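Local coordinates for putative nucleoprotein (Infectious salmon anemia virus, PDB 4EWC) that encapsidates the negative-strand viral RNA, protecting it from nucleases and forming the ribonucleoprotein that serves as template for transcription and replication, at residues 259-264 / 302-307; 264-269 / 384-389. One frame throughout, in Å; residues are numbered along the deposited sequence.

Contact 1: 259-264 / 302-307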
loop_
_atom_site.group_PDB
_atom_site.type_symbol
_atom_site.label_atom_id
_atom_site.label_comp_id
_atom_site.label_asym_id
_atom_site.label_seq_id
_atom_site.Cartn_x
_atom_site.Cartn_y
_atom_site.Cartn_z
ATOM N N GLN A 259 -31.630 -16.536 -5.317
ATOM C CA GLN A 259 -30.858 -15.325 -5.586
ATOM C C GLN A 259 -30.192 -14.787 -4.311
ATOM O O GLN A 259 -29.010 -14.460 -4.318
ATOM C CB GLN A 259 -31.744 -14.244 -6.219
ATOM C CG GLN A 259 -32.201 -14.565 -7.611
ATOM C CD GLN A 259 -33.123 -13.494 -8.173
ATOM O OE1 GLN A 259 -34.110 -13.125 -7.543
ATOM N NE2 GLN A 259 -32.807 -12.994 -9.358
ATOM N N CYS A 260 -30.967 -14.703 -3.233
ATOM C CA CYS A 260 -30.468 -14.290 -1.929
ATOM C C CYS A 260 -29.373 -15.210 -1.384
ATOM O O CYS A 260 -28.351 -14.756 -0.847
ATOM C CB CYS A 260 -31.635 -14.233 -0.922
ATOM S SG CYS A 260 -32.913 -12.973 -1.300
HETATM N N MSE A 261 -29.582 -16.510 -1.527
HETATM C CA MSE A 261 -28.576 -17.467 -1.080
HETATM C C MSE A 261 -27.281 -17.334 -1.911
HETATM O O MSE A 261 -26.197 -17.431 -1.383
HETATM C CB MSE A 261 -29.148 -18.885 -1.077
HETATM C CG MSE A 261 -30.150 -19.113 0.045
HETATM SE SE MSE A 261 -29.199 -19.116 1.796
HETATM C CE MSE A 261 -28.149 -20.704 1.525
ATOM N N ALA A 262 -27.410 -17.045 -3.195
ATOM C CA ALA A 262 -26.243 -16.754 -4.006
ATOM C C ALA A 262 -25.485 -15.519 -3.507
ATOM O O ALA A 262 -24.254 -15.514 -3.470
ATOM C CB ALA A 262 -26.625 -16.590 -5.481
ATOM N N LEU A 263 -26.211 -14.484 -3.106
ATOM C CA LEU A 263 -25.582 -13.242 -2.667
ATOM C C LEU A 263 -24.880 -13.432 -1.334
ATOM O O LEU A 263 -23.759 -12.939 -1.121
ATOM C CB LEU A 263 -26.613 -12.114 -2.577
ATOM C CG LEU A 263 -27.159 -11.674 -3.938
ATOM C CD1 LEU A 263 -28.321 -10.692 -3.789
ATOM C CD2 LEU A 263 -26.034 -11.047 -4.742
ATOM N N ILE A 264 -25.557 -14.155 -0.448
ATOM C CA ILE A 264 -25.028 -14.469 0.880
ATOM C C ILE A 264 -23.905 -15.526 0.843
ATOM O O ILE A 264 -22.876 -15.398 1.517
ATOM C CB ILE A 264 -26.178 -14.905 1.822
ATOM C CG1 ILE A 264 -27.246 -13.811 1.845
ATOM C CG2 ILE A 264 -25.688 -15.180 3.230
ATOM C CD1 ILE A 264 -28.480 -14.152 2.684
ATOM N N SER A 302 -24.230 -24.423 -7.126
ATOM C CA SER A 302 -24.802 -24.143 -8.446
ATOM C C SER A 302 -26.304 -23.838 -8.464
ATOM O O SER A 302 -26.767 -23.085 -9.321
ATOM C CB SER A 302 -24.488 -25.281 -9.416
ATOM O OG SER A 302 -25.319 -26.391 -9.169
ATOM N N LYS A 303 -27.058 -24.417 -7.531
ATOM C CA LYS A 303 -28.492 -24.153 -7.443
ATOM C C LYS A 303 -28.769 -22.664 -7.219
ATOM O O LYS A 303 -29.822 -22.157 -7.597
ATOM C CB LYS A 303 -29.147 -24.987 -6.333
ATOM N N TYR A 304 -27.812 -21.973 -6.613
ATOM C CA TYR A 304 -27.965 -20.566 -6.310
ATOM C C TYR A 304 -27.399 -19.684 -7.423
ATOM O O TYR A 304 -27.974 -18.634 -7.740
ATOM C CB TYR A 304 -27.274 -20.230 -4.988
ATOM C CG TYR A 304 -27.746 -21.037 -3.807
ATOM C CD1 TYR A 304 -29.099 -21.310 -3.619
ATOM C CD2 TYR A 304 -26.834 -21.522 -2.862
ATOM C CE1 TYR A 304 -29.541 -22.050 -2.515
ATOM C CE2 TYR A 304 -27.263 -22.264 -1.763
ATOM C CZ TYR A 304 -28.625 -22.521 -1.598
ATOM O OH TYR A 304 -29.061 -23.243 -0.514
ATOM N N LEU A 305 -26.275 -20.102 -8.000
ATOM C CA LEU A 305 -25.560 -19.299 -8.986
ATOM C C LEU A 305 -26.323 -19.257 -10.305
ATOM O O LEU A 305 -26.233 -18.282 -11.066
ATOM C CB LEU A 305 -24.147 -19.868 -9.198
ATOM C CG LEU A 305 -23.023 -19.003 -9.769
ATOM C CD1 LEU A 305 -22.727 -17.812 -8.875
ATOM C CD2 LEU A 305 -21.742 -19.825 -9.972
ATOM N N ARG A 306 -27.080 -20.320 -10.572
ATOM C CA ARG A 306 -27.858 -20.441 -11.809
ATOM C C ARG A 306 -28.728 -19.218 -11.991
ATOM O O ARG A 306 -28.943 -18.742 -13.109
ATOM C CB ARG A 306 -28.739 -21.706 -11.760
ATOM N N HIS A 307 -29.213 -18.711 -10.859
ATOM C CA HIS A 307 -30.083 -17.539 -10.812
ATOM C C HIS A 307 -29.295 -16.229 -10.799
ATOM O O HIS A 307 -29.841 -15.183 -11.122
ATOM C CB HIS A 307 -30.943 -17.607 -9.550
ATOM C CG HIS A 307 -31.856 -18.789 -9.502
ATOM N ND1 HIS A 307 -33.168 -18.765 -9.945
ATOM C CD2 HIS A 307 -31.653 -20.061 -9.050
ATOM C CE1 HIS A 307 -33.720 -19.930 -9.777
ATOM N NE2 HIS A 307 -32.832 -20.756 -9.232
#
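Tyr-304 lays one face of its ring against Met-261, a selenomethionine in the deposited chain, and this pair carries the packing of the short helix 302-305 on the long helix 253-269. The backbones are close here, with the CA atoms of Ala-262 and Tyr-304 4.8 Å apart, a spacing that suits alanine: its single methyl, CB, sits 3.7 Å from Tyr-304 CB and 3.3 Å from Tyr-304 O.

Met-261 can be followed outward. Its CB lies over the centre of the tyrosine ring, 3.5 Å from the centroid and only 11° off the normal, a CH-pi contact. CG, anti to the carbonyl carbon (chi1 -72°), moves on toward the phenol end and comes 3.9 Å from Tyr-304 CE1. A bend at chi2 places SE farther off, 5.3 Å from the ring centroid and oblique to it, a Met-aromatic contact. A second bend, at chi3, brings the terminal CE to 3.4 Å from Tyr-304 OH. An unbranched, flexible chain can thus lie beside the ring and point the same way. Tyr-304 OH, besides touching this methyl, hydrogen-bonds Asp-188 OD2 at the end of helix 174-188.

Three residues, nearly one turn, before Ala-262, Gln-259 crosses His-307 at about a right angle, and its CG meets His-307 CB at 3.8 Å. Here the aliphatic part of a polar side chain does the packing, which fits the partly exposed margin of the contact.

No hydrogen bond joins the two segments, so the join is one of apolar packing. Around it, helix 174-188 meets Met-261 through Met-181 and Ala-185, while helix 142-162 packs against Gln-259 and Cys-260, placing helix 253-269 among three helical neighbours.

Contact 2: 264-269 / 384-389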
loop_
_atom_site.group_PDB
_atom_site.type_symbol
_atom_site.label_atom_id
_atom_site.label_comp_id
_atom_site.label_asym_id
_atom_site.label_seq_id
_atom_site.Cartn_x
_atom_site.Cartn_y
_atom_site.Cartn_z
ATOM N N ILE A 264 -25.557 -14.155 -0.448
ATOM C CA ILE A 264 -25.028 -14.469 0.880
ATOM C C ILE A 264 -23.905 -15.526 0.843
ATOM O O ILE A 264 -22.876 -15.398 1.517
ATOM C CB ILE A 264 -26.178 -14.905 1.822
ATOM C CG1 ILE A 264 -27.246 -13.811 1.845
ATOM C CG2 ILE A 264 -25.688 -15.180 3.230
ATOM C CD1 ILE A 264 -28.480 -14.152 2.684
HETATM N N MSE A 265 -24.090 -16.570 0.047
HETATM C CA MSE A 265 -23.009 -17.544 -0.099
HETATM C C MSE A 265 -21.747 -16.936 -0.719
HETATM O O MSE A 265 -20.651 -17.283 -0.294
HETATM C CB MSE A 265 -23.464 -18.866 -0.761
HETATM C CG MSE A 265 -24.521 -19.653 0.053
HETATM SE SE MSE A 265 -24.039 -20.068 1.931
HETATM C CE MSE A 265 -24.106 -18.358 2.825
ATOM N N LYS A 266 -21.903 -16.003 -1.664
ATOM C CA LYS A 266 -20.754 -15.267 -2.186
ATOM C C LYS A 266 -19.932 -14.615 -1.074
ATOM O O LYS A 266 -18.702 -14.636 -1.094
ATOM C CB LYS A 266 -21.133 -14.223 -3.241
ATOM C CG LYS A 266 -19.923 -13.512 -3.865
ATOM C CD LYS A 266 -20.301 -12.512 -4.969
ATOM C CE LYS A 266 -19.069 -11.833 -5.608
ATOM N NZ LYS A 266 -18.220 -12.785 -6.361
ATOM N N SER A 267 -20.606 -14.057 -0.080
ATOM C CA SER A 267 -19.900 -13.395 1.006
ATOM C C SER A 267 -19.215 -14.410 1.929
ATOM O O SER A 267 -18.032 -14.288 2.227
ATOM C CB SER A 267 -20.842 -12.501 1.773
ATOM O OG SER A 267 -21.246 -11.408 0.998
ATOM N N VAL A 268 -19.958 -15.423 2.349
ATOM C CA VAL A 268 -19.476 -16.376 3.349
ATOM C C VAL A 268 -18.300 -17.184 2.821
ATOM O O VAL A 268 -17.312 -17.434 3.534
ATOM C CB VAL A 268 -20.607 -17.346 3.775
ATOM C CG1 VAL A 268 -20.058 -18.657 4.282
ATOM C CG2 VAL A 268 -21.499 -16.693 4.799
ATOM N N LEU A 269 -18.402 -17.568 1.550
ATOM C CA LEU A 269 -17.420 -18.445 0.940
ATOM C C LEU A 269 -16.177 -17.707 0.454
ATOM O O LEU A 269 -15.177 -18.341 0.149
ATOM C CB LEU A 269 -18.037 -19.190 -0.237
ATOM C CG LEU A 269 -19.131 -20.171 0.117
ATOM C CD1 LEU A 269 -19.605 -20.839 -1.152
ATOM C CD2 LEU A 269 -18.649 -21.187 1.127
ATOM N N PRO A 384 -15.386 -8.073 -15.671
ATOM C CA PRO A 384 -16.730 -8.407 -16.174
ATOM C C PRO A 384 -17.813 -7.892 -15.230
ATOM O O PRO A 384 -17.484 -7.490 -14.108
ATOM C CB PRO A 384 -16.729 -9.939 -16.162
ATOM C CG PRO A 384 -15.769 -10.292 -15.048
ATOM C CD PRO A 384 -14.694 -9.241 -15.096
ATOM N N ARG A 385 -19.075 -7.915 -15.652
ATOM C CA ARG A 385 -20.164 -7.469 -14.775
ATOM C C ARG A 385 -20.245 -8.355 -13.552
ATOM O O ARG A 385 -20.372 -9.569 -13.662
ATOM C CB ARG A 385 -21.505 -7.479 -15.502
ATOM C CG ARG A 385 -21.590 -6.499 -16.636
ATOM C CD ARG A 385 -22.904 -6.619 -17.381
ATOM N NE ARG A 385 -22.845 -5.857 -18.618
ATOM C CZ ARG A 385 -23.055 -4.546 -18.685
ATOM N NH1 ARG A 385 -23.341 -3.865 -17.578
ATOM N NH2 ARG A 385 -22.981 -3.916 -19.855
ATOM N N THR A 386 -20.170 -7.739 -12.384
ATOM C CA THR A 386 -20.129 -8.490 -11.143
ATOM C C THR A 386 -21.261 -8.064 -10.221
ATOM O O THR A 386 -21.442 -6.889 -9.952
ATOM C CB THR A 386 -18.800 -8.268 -10.404
ATOM O OG1 THR A 386 -17.720 -8.508 -11.302
ATOM C CG2 THR A 386 -18.683 -9.207 -9.215
ATOM N N THR A 387 -22.011 -9.032 -9.732
ATOM C CA THR A 387 -23.022 -8.751 -8.748
ATOM C C THR A 387 -22.580 -9.355 -7.415
ATOM O O THR A 387 -21.786 -10.282 -7.410
ATOM C CB THR A 387 -24.423 -9.255 -9.199
ATOM O OG1 THR A 387 -25.365 -9.035 -8.152
ATOM C CG2 THR A 387 -24.403 -10.705 -9.484
ATOM N N LYS A 388 -23.077 -8.802 -6.305
ATOM C CA LYS A 388 -22.693 -9.188 -4.936
ATOM C C LYS A 388 -23.418 -8.298 -3.935
ATOM O O LYS A 388 -23.962 -7.256 -4.299
ATOM C CB LYS A 388 -21.189 -9.007 -4.705
ATOM C CG LYS A 388 -20.780 -7.543 -4.693
ATOM C CD LYS A 388 -19.366 -7.341 -4.249
ATOM C CE LYS A 388 -18.354 -7.783 -5.300
ATOM N NZ LYS A 388 -16.968 -7.792 -4.764
ATOM N N CYS A 389 -23.412 -8.700 -2.665
ATOM C CA CYS A 389 -23.925 -7.856 -1.570
ATOM C C CYS A 389 -22.873 -7.526 -0.515
ATOM O O CYS A 389 -21.845 -8.199 -0.379
ATOM C CB CYS A 389 -25.137 -8.485 -0.894
ATOM S SG CYS A 389 -24.755 -9.870 0.147
HETATM O O HOH W 1 -20.784 -8.885 1.691
#
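Lys-266, on helix 253-269, crosses Lys-388 of residues 384-389, an extended part of the loop between helices 369-381 and 394-402 in this largely alpha-helical nucleoprotein. The apolar part of the contact is made by lysine methylenes. Chi1 (-176°) sets Lys-266 CG anti to the backbone N, and the chain stays extended through chi2 and chi3, with CD 3.6 Å from Lys-388 CB. Its CE comes equally near Thr-387 O, at 3.6 Å. A long aliphatic chain suits this place because its methylenes pack on the loop, while the bend at chi4 (66°) turns NZ away from Lys-388 CB to its own polar partners.

The charged ends find partners elsewhere. Lys-266 NZ forms a salt bridge with Glu-296 and a hydrogen bond to Cys-311 O; Lys-388 NZ hydrogen-bonds Val-450 O of its own chain and Ser-521 O of the second subunit. Lys-266 NZ and Lys-388 NZ are 5.4 Å apart, and the acceptors around them probably offset the repulsion of like charges.

No direct hydrogen bond joins the segments. Ser-267, small and polar, instead faces Cys-389, its OG 3.9 Å from Cys-389 SG. A water sits between Ser-267 OG, at 2.7 Å, and Cys-389 O, although its distance to that carbonyl is too short to be trusted.

Overall arrangement
Contacts 1 and 2 follow one another on helix 253-269, sharing Ile-264, and their centres lie 9 Å apart. Along the chain the helix comes first, then 302-307, then 384-389, so one helix receives two later parts of the polypeptide. The two contacts also meet: Leu-263 of contact 1 packs its CD2 on Lys-388 CA of contact 2 at 3.8 Å, and Leu-263 O approaches Cys-389 SG. Segment 302-307 belongs to the helical-bundle region, whereas 384-389 reaches into the C-terminal orthomyxovirus nucleoprotein region. Both contacts are buried, so helix 253-269 packs against parts of both regions in the interior of the chain, and the loop of contact 2 also touches the second subunit.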